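Local atomic coordinates of uncharacterized protein (Bacteroides eggerthii DSM 20697, PDB entry 4ECO), a protein that is of unknown function but has a leucine-rich repeat fold, which suggests a role in binding other proteins. Residues 567-572 with 586-591; 558-563 with 580-585; 573-578 with 594-599. All blocks are in the same frame, centred on the assembly; numbering follows the deposited sequence.

Contact 1. Residues 567-572 with 586-591; sequences SLTQLQ and TPNISV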
loop_
_atom_site.group_PDB
_atom_site.type_symbol
_atom_site.label_atom_id
_atom_site.label_comp_id
_atom_site.label_asym_id
_atom_site.label_seq_id
_atom_site.Cartn_x
_atom_site.Cartn_y
_atom_site.Cartn_z
ATOM N N SER A 567 25.674 -21.345 -14.486
ATOM C CA SER A 567 24.268 -20.960 -14.478
ATOM C C SER A 567 23.981 -19.661 -15.212
ATOM O O SER A 567 22.797 -19.356 -15.382
ATOM C CB SER A 567 23.781 -20.822 -13.041
ATOM O OG SER A 567 23.862 -22.054 -12.349
ATOM N N LEU A 568 25.008 -18.885 -15.625
ATOM C CA LEU A 568 24.781 -17.566 -16.234
ATOM C C LEU A 568 24.051 -17.652 -17.565
ATOM O O LEU A 568 24.528 -18.328 -18.472
ATOM C CB LEU A 568 26.096 -16.796 -16.416
ATOM C CG LEU A 568 25.959 -15.322 -16.756
ATOM C CD1 LEU A 568 25.899 -14.477 -15.519
ATOM C CD2 LEU A 568 27.081 -14.883 -17.627
ATOM N N THR A 569 22.890 -16.964 -17.674
ATOM C CA THR A 569 22.085 -16.946 -18.904
ATOM C C THR A 569 21.864 -15.505 -19.420
ATOM O O THR A 569 21.479 -15.338 -20.578
ATOM C CB THR A 569 20.749 -17.677 -18.749
ATOM O OG1 THR A 569 19.942 -17.062 -17.756
ATOM C CG2 THR A 569 20.916 -19.160 -18.484
ATOM N N GLN A 570 22.204 -14.485 -18.630
ATOM C CA GLN A 570 22.029 -13.119 -19.087
ATOM C C GLN A 570 23.206 -12.236 -18.657
ATOM O O GLN A 570 23.487 -12.103 -17.459
ATOM C CB GLN A 570 20.689 -12.548 -18.566
ATOM C CG GLN A 570 20.405 -11.108 -19.008
ATOM C CD GLN A 570 18.998 -10.629 -18.779
ATOM O OE1 GLN A 570 18.725 -9.440 -18.892
ATOM N NE2 GLN A 570 18.072 -11.524 -18.450
ATOM N N LEU A 571 23.857 -11.594 -19.644
ATOM C CA LEU A 571 24.956 -10.667 -19.426
ATOM C C LEU A 571 24.678 -9.361 -20.120
ATOM O O LEU A 571 24.539 -9.323 -21.340
ATOM C CB LEU A 571 26.311 -11.229 -19.885
ATOM C CG LEU A 571 27.488 -10.239 -19.858
ATOM C CD1 LEU A 571 27.843 -9.792 -18.427
ATOM C CD2 LEU A 571 28.691 -10.814 -20.562
ATOM N N GLN A 572 24.664 -8.280 -19.339
ATOM C CA GLN A 572 24.468 -6.932 -19.846
ATOM C C GLN A 572 25.745 -6.155 -19.673
ATOM O O GLN A 572 26.112 -5.850 -18.544
ATOM C CB GLN A 572 23.311 -6.255 -19.123
ATOM C CG GLN A 572 21.971 -6.944 -19.280
ATOM C CD GLN A 572 20.882 -6.133 -18.615
ATOM O OE1 GLN A 572 21.131 -5.109 -17.971
ATOM N NE2 GLN A 572 19.644 -6.582 -18.745
ATOM N N THR A 586 29.074 -18.584 -25.666
ATOM C CA THR A 586 28.394 -19.866 -25.521
ATOM C C THR A 586 26.864 -19.676 -25.588
ATOM O O THR A 586 26.358 -18.659 -25.109
ATOM C CB THR A 586 28.833 -20.504 -24.208
ATOM O OG1 THR A 586 28.557 -19.619 -23.109
ATOM C CG2 THR A 586 30.291 -20.882 -24.221
ATOM N N PRO A 587 26.112 -20.650 -26.143
ATOM C CA PRO A 587 24.644 -20.486 -26.255
ATOM C C PRO A 587 23.884 -20.378 -24.922
ATOM O O PRO A 587 22.751 -19.867 -24.936
ATOM C CB PRO A 587 24.176 -21.739 -26.994
ATOM C CG PRO A 587 25.315 -22.658 -27.030
ATOM C CD PRO A 587 26.568 -21.885 -26.805
ATOM N N ASN A 588 24.488 -20.810 -23.784
ATOM C CA ASN A 588 23.827 -20.725 -22.482
ATOM C C ASN A 588 23.636 -19.265 -22.081
ATOM O O ASN A 588 22.660 -18.976 -21.382
ATOM C CB ASN A 588 24.569 -21.497 -21.390
ATOM C CG ASN A 588 23.758 -21.683 -20.106
ATOM O OD1 ASN A 588 22.584 -22.105 -20.110
ATOM N ND2 ASN A 588 24.370 -21.382 -18.960
ATOM N N ILE A 589 24.497 -18.327 -22.559
ATOM C CA ILE A 589 24.271 -16.899 -22.274
ATOM C C ILE A 589 23.309 -16.447 -23.375
ATOM O O ILE A 589 23.740 -15.886 -24.380
ATOM C CB ILE A 589 25.602 -16.091 -22.165
ATOM C CG1 ILE A 589 26.461 -16.659 -20.999
ATOM C CG2 ILE A 589 25.338 -14.585 -21.939
ATOM C CD1 ILE A 589 27.938 -16.674 -21.185
ATOM N N SER A 590 22.006 -16.812 -23.215
ATOM C CA SER A 590 20.903 -16.630 -24.182
ATOM C C SER A 590 20.395 -15.178 -24.248
ATOM O O SER A 590 19.689 -14.838 -25.195
ATOM C CB SER A 590 19.744 -17.575 -23.874
ATOM O OG SER A 590 19.335 -17.524 -22.516
ATOM N N VAL A 591 20.768 -14.316 -23.290
ATOM C CA VAL A 591 20.429 -12.887 -23.332
ATOM C C VAL A 591 21.740 -12.121 -23.182
ATOM O O VAL A 591 22.317 -12.094 -22.095
ATOM C CB VAL A 591 19.361 -12.424 -22.307
ATOM C CG1 VAL A 591 19.114 -10.924 -22.431
ATOM C CG2 VAL A 591 18.057 -13.190 -22.478
HETATM O O HOH W 1 26.643 -19.997 -19.096
#

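Contact 2. Residues 558-563 with 580-585; sequences WPEGIT and KVNEKI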
loop_
_atom_site.group_PDB
_atom_site.type_symbol
_atom_site.label_atom_id
_atom_site.label_comp_id
_atom_site.label_asym_id
_atom_site.label_seq_id
_atom_site.Cartn_x
_atom_site.Cartn_y
_atom_site.Cartn_z
ATOM N N TRP A 558 36.891 -7.029 -20.937
ATOM C CA TRP A 558 35.886 -8.084 -21.029
ATOM C C TRP A 558 36.178 -9.111 -19.929
ATOM O O TRP A 558 37.342 -9.482 -19.757
ATOM C CB TRP A 558 35.878 -8.733 -22.429
ATOM C CG TRP A 558 35.071 -10.006 -22.498
ATOM C CD1 TRP A 558 35.517 -11.277 -22.258
ATOM C CD2 TRP A 558 33.658 -10.115 -22.742
ATOM N NE1 TRP A 558 34.474 -12.168 -22.346
ATOM C CE2 TRP A 558 33.324 -11.485 -22.659
ATOM C CE3 TRP A 558 32.645 -9.188 -23.062
ATOM C CZ2 TRP A 558 32.021 -11.952 -22.893
ATOM C CZ3 TRP A 558 31.360 -9.654 -23.308
ATOM C CH2 TRP A 558 31.056 -11.019 -23.207
ATOM N N PRO A 559 35.164 -9.612 -19.198
ATOM C CA PRO A 559 35.435 -10.621 -18.164
ATOM C C PRO A 559 35.766 -11.994 -18.781
ATOM O O PRO A 559 34.885 -12.865 -18.910
ATOM C CB PRO A 559 34.130 -10.649 -17.374
ATOM C CG PRO A 559 33.066 -10.346 -18.417
ATOM C CD PRO A 559 33.718 -9.302 -19.286
ATOM N N GLU A 560 37.043 -12.187 -19.177
ATOM C CA GLU A 560 37.461 -13.449 -19.786
ATOM C C GLU A 560 37.236 -14.582 -18.805
ATOM O O GLU A 560 37.585 -14.457 -17.631
ATOM C CB GLU A 560 38.912 -13.407 -20.269
ATOM C CG GLU A 560 39.157 -12.458 -21.433
ATOM C CD GLU A 560 38.619 -12.837 -22.802
ATOM O OE1 GLU A 560 38.201 -14.006 -23.011
ATOM O OE2 GLU A 560 38.652 -11.943 -23.681
ATOM N N GLY A 561 36.521 -15.600 -19.263
ATOM C CA GLY A 561 36.141 -16.730 -18.437
ATOM C C GLY A 561 34.671 -16.755 -18.065
ATOM O O GLY A 561 34.188 -17.784 -17.589
ATOM N N ILE A 562 33.933 -15.651 -18.306
ATOM C CA ILE A 562 32.506 -15.550 -17.970
ATOM C C ILE A 562 31.678 -16.666 -18.678
ATOM O O ILE A 562 30.663 -17.096 -18.122
ATOM C CB ILE A 562 31.923 -14.141 -18.250
ATOM C CG1 ILE A 562 30.609 -13.922 -17.466
ATOM C CG2 ILE A 562 31.797 -13.819 -19.754
ATOM C CD1 ILE A 562 30.248 -12.425 -17.131
ATOM N N THR A 563 32.132 -17.188 -19.840
ATOM C CA THR A 563 31.387 -18.263 -20.525
ATOM C C THR A 563 31.453 -19.565 -19.709
ATOM O O THR A 563 30.680 -20.486 -19.974
ATOM C CB THR A 563 31.880 -18.487 -21.952
ATOM O OG1 THR A 563 33.225 -18.966 -21.936
ATOM C CG2 THR A 563 31.728 -17.246 -22.827
ATOM N N LYS A 580 38.707 -6.376 -27.209
ATOM C CA LYS A 580 38.831 -7.748 -27.693
ATOM C C LYS A 580 38.246 -8.746 -26.685
ATOM O O LYS A 580 38.602 -8.747 -25.496
ATOM C CB LYS A 580 40.316 -8.080 -28.017
ATOM C CG LYS A 580 40.653 -9.510 -28.479
ATOM C CD LYS A 580 40.205 -9.870 -29.903
ATOM C CE LYS A 580 40.928 -11.087 -30.455
ATOM N NZ LYS A 580 40.655 -12.344 -29.692
ATOM N N VAL A 581 37.347 -9.606 -27.216
ATOM C CA VAL A 581 36.681 -10.706 -26.532
ATOM C C VAL A 581 37.298 -11.982 -27.121
ATOM O O VAL A 581 37.075 -12.291 -28.300
ATOM C CB VAL A 581 35.134 -10.628 -26.658
ATOM C CG1 VAL A 581 34.462 -11.776 -25.916
ATOM C CG2 VAL A 581 34.606 -9.292 -26.147
ATOM N N ASN A 582 38.138 -12.673 -26.324
ATOM C CA ASN A 582 38.884 -13.846 -26.790
ATOM C C ASN A 582 38.005 -15.073 -26.881
ATOM O O ASN A 582 38.002 -15.700 -27.935
ATOM C CB ASN A 582 40.116 -14.149 -25.901
ATOM C CG ASN A 582 41.217 -13.099 -25.923
ATOM O OD1 ASN A 582 41.548 -12.500 -26.962
ATOM N ND2 ASN A 582 41.842 -12.881 -24.771
ATOM N N GLU A 583 37.311 -15.452 -25.790
ATOM C CA GLU A 583 36.432 -16.633 -25.746
ATOM C C GLU A 583 35.234 -16.482 -26.685
ATOM O O GLU A 583 34.663 -15.394 -26.793
ATOM C CB GLU A 583 35.919 -16.894 -24.304
ATOM C CG GLU A 583 35.143 -15.740 -23.655
ATOM C CD GLU A 583 34.924 -15.837 -22.158
ATOM O OE1 GLU A 583 34.907 -16.967 -21.622
ATOM O OE2 GLU A 583 34.750 -14.777 -21.517
ATOM N N LYS A 584 34.857 -17.572 -27.354
ATOM C CA LYS A 584 33.654 -17.618 -28.181
ATOM C C LYS A 584 32.451 -17.618 -27.253
ATOM O O LYS A 584 32.475 -18.318 -26.237
ATOM C CB LYS A 584 33.646 -18.851 -29.089
ATOM C CG LYS A 584 34.526 -18.726 -30.313
ATOM C CD LYS A 584 34.400 -19.975 -31.157
ATOM C CE LYS A 584 35.413 -20.065 -32.269
ATOM N NZ LYS A 584 35.436 -21.422 -32.865
ATOM N N ILE A 585 31.429 -16.801 -27.550
ATOM C CA ILE A 585 30.238 -16.741 -26.704
ATOM C C ILE A 585 29.518 -18.074 -26.817
ATOM O O ILE A 585 29.436 -18.647 -27.902
ATOM C CB ILE A 585 29.315 -15.527 -27.033
ATOM C CG1 ILE A 585 30.109 -14.204 -26.968
ATOM C CG2 ILE A 585 28.040 -15.482 -26.138
ATOM C CD1 ILE A 585 30.787 -13.853 -25.612
#

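Contact 3. Residues 573-578 with 594-599; sequences IGSNDI and IKDNPN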
loop_
_atom_site.group_PDB
_atom_site.type_symbol
_atom_site.label_atom_id
_atom_site.label_comp_id
_atom_site.label_asym_id
_atom_site.label_seq_id
_atom_site.Cartn_x
_atom_site.Cartn_y
_atom_site.Cartn_z
ATOM N N ILE A 573 26.445 -5.862 -20.781
ATOM C CA ILE A 573 27.730 -5.137 -20.767
ATOM C C ILE A 573 27.702 -3.988 -21.814
ATOM O O ILE A 573 28.738 -3.429 -22.161
ATOM C CB ILE A 573 28.898 -6.152 -20.996
ATOM C CG1 ILE A 573 30.260 -5.585 -20.558
ATOM C CG2 ILE A 573 28.898 -6.803 -22.400
ATOM C CD1 ILE A 573 31.331 -6.632 -20.283
ATOM N N GLY A 574 26.509 -3.622 -22.258
ATOM C CA GLY A 574 26.328 -2.556 -23.227
ATOM C C GLY A 574 26.701 -1.171 -22.737
ATOM O O GLY A 574 26.766 -0.923 -21.528
ATOM N N SER A 575 26.939 -0.249 -23.701
ATOM C CA SER A 575 27.273 1.166 -23.519
ATOM C C SER A 575 28.531 1.308 -22.646
ATOM O O SER A 575 28.538 2.002 -21.633
ATOM C CB SER A 575 26.087 1.941 -22.949
ATOM O OG SER A 575 26.254 3.336 -23.124
ATOM N N ASN A 576 29.591 0.622 -23.054
ATOM C CA ASN A 576 30.906 0.670 -22.415
ATOM C C ASN A 576 31.933 0.894 -23.524
ATOM O O ASN A 576 31.574 1.425 -24.584
ATOM C CB ASN A 576 31.187 -0.617 -21.588
ATOM C CG ASN A 576 30.449 -0.705 -20.274
ATOM O OD1 ASN A 576 30.627 0.105 -19.374
ATOM N ND2 ASN A 576 29.663 -1.740 -20.098
ATOM N N ASP A 577 33.178 0.451 -23.316
ATOM C CA ASP A 577 34.212 0.542 -24.323
ATOM C C ASP A 577 34.970 -0.789 -24.395
ATOM O O ASP A 577 36.203 -0.814 -24.480
ATOM C CB ASP A 577 35.146 1.722 -24.030
ATOM C CG ASP A 577 36.026 2.155 -25.187
ATOM O OD1 ASP A 577 35.816 1.647 -26.326
ATOM O OD2 ASP A 577 36.905 3.014 -24.963
ATOM N N ILE A 578 34.213 -1.903 -24.410
ATOM C CA ILE A 578 34.771 -3.246 -24.469
ATOM C C ILE A 578 35.518 -3.394 -25.797
ATOM O O ILE A 578 35.059 -2.907 -26.831
ATOM C CB ILE A 578 33.699 -4.361 -24.246
ATOM C CG1 ILE A 578 32.909 -4.147 -22.931
ATOM C CG2 ILE A 578 34.299 -5.788 -24.317
ATOM C CD1 ILE A 578 33.723 -3.983 -21.596
ATOM N N ILE A 594 25.491 -6.316 -25.806
ATOM C CA ILE A 594 26.822 -5.791 -26.103
ATOM C C ILE A 594 26.685 -4.478 -26.872
ATOM O O ILE A 594 27.686 -3.948 -27.358
ATOM C CB ILE A 594 27.703 -6.816 -26.883
ATOM C CG1 ILE A 594 27.023 -7.279 -28.211
ATOM C CG2 ILE A 594 28.139 -7.988 -25.981
ATOM C CD1 ILE A 594 27.923 -7.937 -29.226
ATOM N N LYS A 595 25.445 -3.970 -27.005
ATOM C CA LYS A 595 25.109 -2.794 -27.809
ATOM C C LYS A 595 25.859 -1.573 -27.315
ATOM O O LYS A 595 26.070 -1.429 -26.118
ATOM C CB LYS A 595 23.593 -2.541 -27.823
ATOM C CG LYS A 595 23.136 -1.658 -28.970
ATOM C CD LYS A 595 21.613 -1.624 -29.094
ATOM C CE LYS A 595 21.101 -0.653 -30.141
ATOM N NZ LYS A 595 21.473 -1.061 -31.523
ATOM N N ASP A 596 26.311 -0.729 -28.262
ATOM C CA ASP A 596 27.058 0.503 -28.017
ATOM C C ASP A 596 28.391 0.179 -27.308
ATOM O O ASP A 596 28.616 0.530 -26.154
ATOM C CB ASP A 596 26.212 1.536 -27.238
ATOM C CG ASP A 596 26.862 2.893 -27.034
ATOM O OD1 ASP A 596 27.764 3.250 -27.825
ATOM O OD2 ASP A 596 26.464 3.601 -26.088
ATOM N N ASN A 597 29.254 -0.530 -28.027
ATOM C CA ASN A 597 30.631 -0.896 -27.669
ATOM C C ASN A 597 31.365 -0.811 -28.984
ATOM O O ASN A 597 31.595 -1.828 -29.637
ATOM C CB ASN A 597 30.694 -2.281 -26.988
ATOM C CG ASN A 597 30.422 -2.276 -25.508
ATOM O OD1 ASN A 597 31.225 -1.802 -24.716
ATOM N ND2 ASN A 597 29.340 -2.909 -25.091
ATOM N N PRO A 598 31.546 0.418 -29.503
ATOM C CA PRO A 598 32.077 0.575 -30.869
ATOM C C PRO A 598 33.449 -0.053 -31.143
ATOM O O PRO A 598 33.772 -0.237 -32.313
ATOM C CB PRO A 598 32.174 2.098 -31.028
ATOM C CG PRO A 598 32.164 2.637 -29.630
ATOM C CD PRO A 598 31.225 1.736 -28.920
ATOM N N ASN A 599 34.240 -0.389 -30.124
ATOM C CA ASN A 599 35.563 -0.948 -30.406
ATOM C C ASN A 599 35.663 -2.427 -30.018
ATOM O O ASN A 599 36.778 -2.948 -29.903
ATOM C CB ASN A 599 36.639 -0.135 -29.692
ATOM C CG ASN A 599 36.616 1.316 -30.102
ATOM O OD1 ASN A 599 36.727 1.658 -31.285
ATOM N ND2 ASN A 599 36.387 2.196 -29.141
HETATM O O HOH W 2 34.251 -0.305 -27.376
#

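Contact 1. Residues 567-572 with 586-591
Val591 CG1 sits over one face of the Gln570 side-chain amide, 3.7 Å from Gln570 CD, and the two side chains run side by side. At the edge of that amide, Gln570 OE1 accepts a hydrogen bond in its carbonyl plane from Gln572 NE2. The Asn588 amide is met differently: Leu568 O and Thr569 CG2 both lie over the same face, the first above ND2. Near the amide's edge, a water accepts from Asn588 ND2 and donates to Leu568 O, so the link between those two groups runs through the water. These are neighbouring turns of a leucine-rich repeat solenoid, joined strand to strand in parallel. Val591 N donates to Thr569 O at 3.0 Å, and Leu571 N donates to Val591 O at 2.9 Å, so Val591 is bonded to 567-572 through both its N-H and its carbonyl oxygen. Gln570 and Val591 share one face of the sheet; beyond them Gln570 touches Leu161 of helix 160-168, and Val591 rests on Met617 and Phe619. Ile589 is buried behind the strands: its CG1, anti to the carbonyl carbon (chi1 -61°), packs 3.9 Å from Leu568 CD2, while Ile589 CG2 lies 4.1 Å from Leu571 CB.

Contact 2. Residues 558-563 with 580-585
Trp558 and Val581 face each other across two segments whose nearest CA atoms stay 6 to 7 Å apart, a type II turn running from Pro559 to Ile562. Both lie in loops returning from one parallel strand to the next of the leucine-rich repeat solenoid. Val581 CG1 stands over the centre of the indole, 3.5 Å from Trp558 CE2; Pro559 CD covers the opposite face nearer the rim, and Ile585 CD1 comes in obliquely against CZ2. At the ring edge, Trp558 NE1 donates to Glu583 OE2 at 2.8 Å, in the ring plane and on the anti lone pair, with carboxylate and indole nearly perpendicular. An alanine in place of Trp558 would probably leave Glu583 OE2 without its indole partner and open a gap between Val581 and Pro559. Weak bonds from Gly561 N and Thr563 N also reach the Glu583 carboxylate and would probably ease its charge, Glu583 OE2 lying 3.8 Å from Glu560 OE1. Bent back at chi2 (-71°), Glu560 clasps the backbone of 580-585 with both syn lone pairs: OE1 takes Glu583 N, OE2 takes Asn582 N at 2.8 Å. Thr563 OG1 meets Glu583 tip to tip, donating to OE1 from above the carboxylate plane at 2.6 Å.

Contact 3. Residues 573-578 with 594-599
Asn597 reaches from its own turn into the one before it and holds the polar interior of this contact, one rung of the asparagine ladder that stacks along a leucine-rich repeat solenoid. Its chi1 (-84°) puts CG anti to the carbonyl carbon, and chi2 then turns the amide so that both ends are used. Asn597 ND2 donates across the contact to Ile573 O at 3.0 Å and, within its own segment, to Ile594 O, both acceptors lying close to the amide plane. Its other end, Asn597 OD1, accepts from Ile578 N at 3.0 Å, with a long, weak bond from Asn576 N beside it. The amide is thus held at both ends, which fixes its rotation. Asn576 is the preceding rung: its ND2 donates to Ile573 O at 2.8 Å, arriving from the face of that carbonyl opposite the one Asn597 uses, and also to Ile543 O one turn further back. Next to the ladder the backbones join directly through Ser575 N and Lys595 O, 2.8 Å apart, and the apolar side closes with Ile573 CG2 against Ile594 CG2 at 3.8 Å.

Ser575, itself buried, leads from this packed part to the rim: its OG donates to OD2 of the partly exposed Asp596 from above the carboxylate plane, and the same oxygen forms a salt bridge with Arg553. Toward solvent, Asn599, an exposed residue, crosses Asp577 obliquely, with amide and carboxylate planes 52° apart; Asp577 OD2 has its own salt bridge to Arg579. Here a water does the bridging, donating to Asp577 OD1 and Ile578 O and accepting from Asn599 N. On its syn lone pair, Asp577 OD1 also receives Asn599 ND2 at 2.9 Å, almost straight, at 166°.

In the fold
All three contacts join the turn carrying strand 570-572 to an adjacent turn of the solenoid, contacts 1 and 3 to the following one and contact 2 to the preceding one. Contact 1 is strand pairing, mostly backbone bonds with aliphatic packing behind; contact 3, whose first segment follows directly on that of contact 1, relies more on side-chain amides and carboxylates, with one strong backbone bond. Contact 2, in the return loops, depends on carboxylates and an indole. Leucine and isoleucine join them inside: Leu571 and Ile562 connect contacts 1 and 2, and Ile573 meets Trp558 and Pro559 between contacts 2 and 3. Each has a buried part and a solvent-facing rim, contact 3 having the most buried residues.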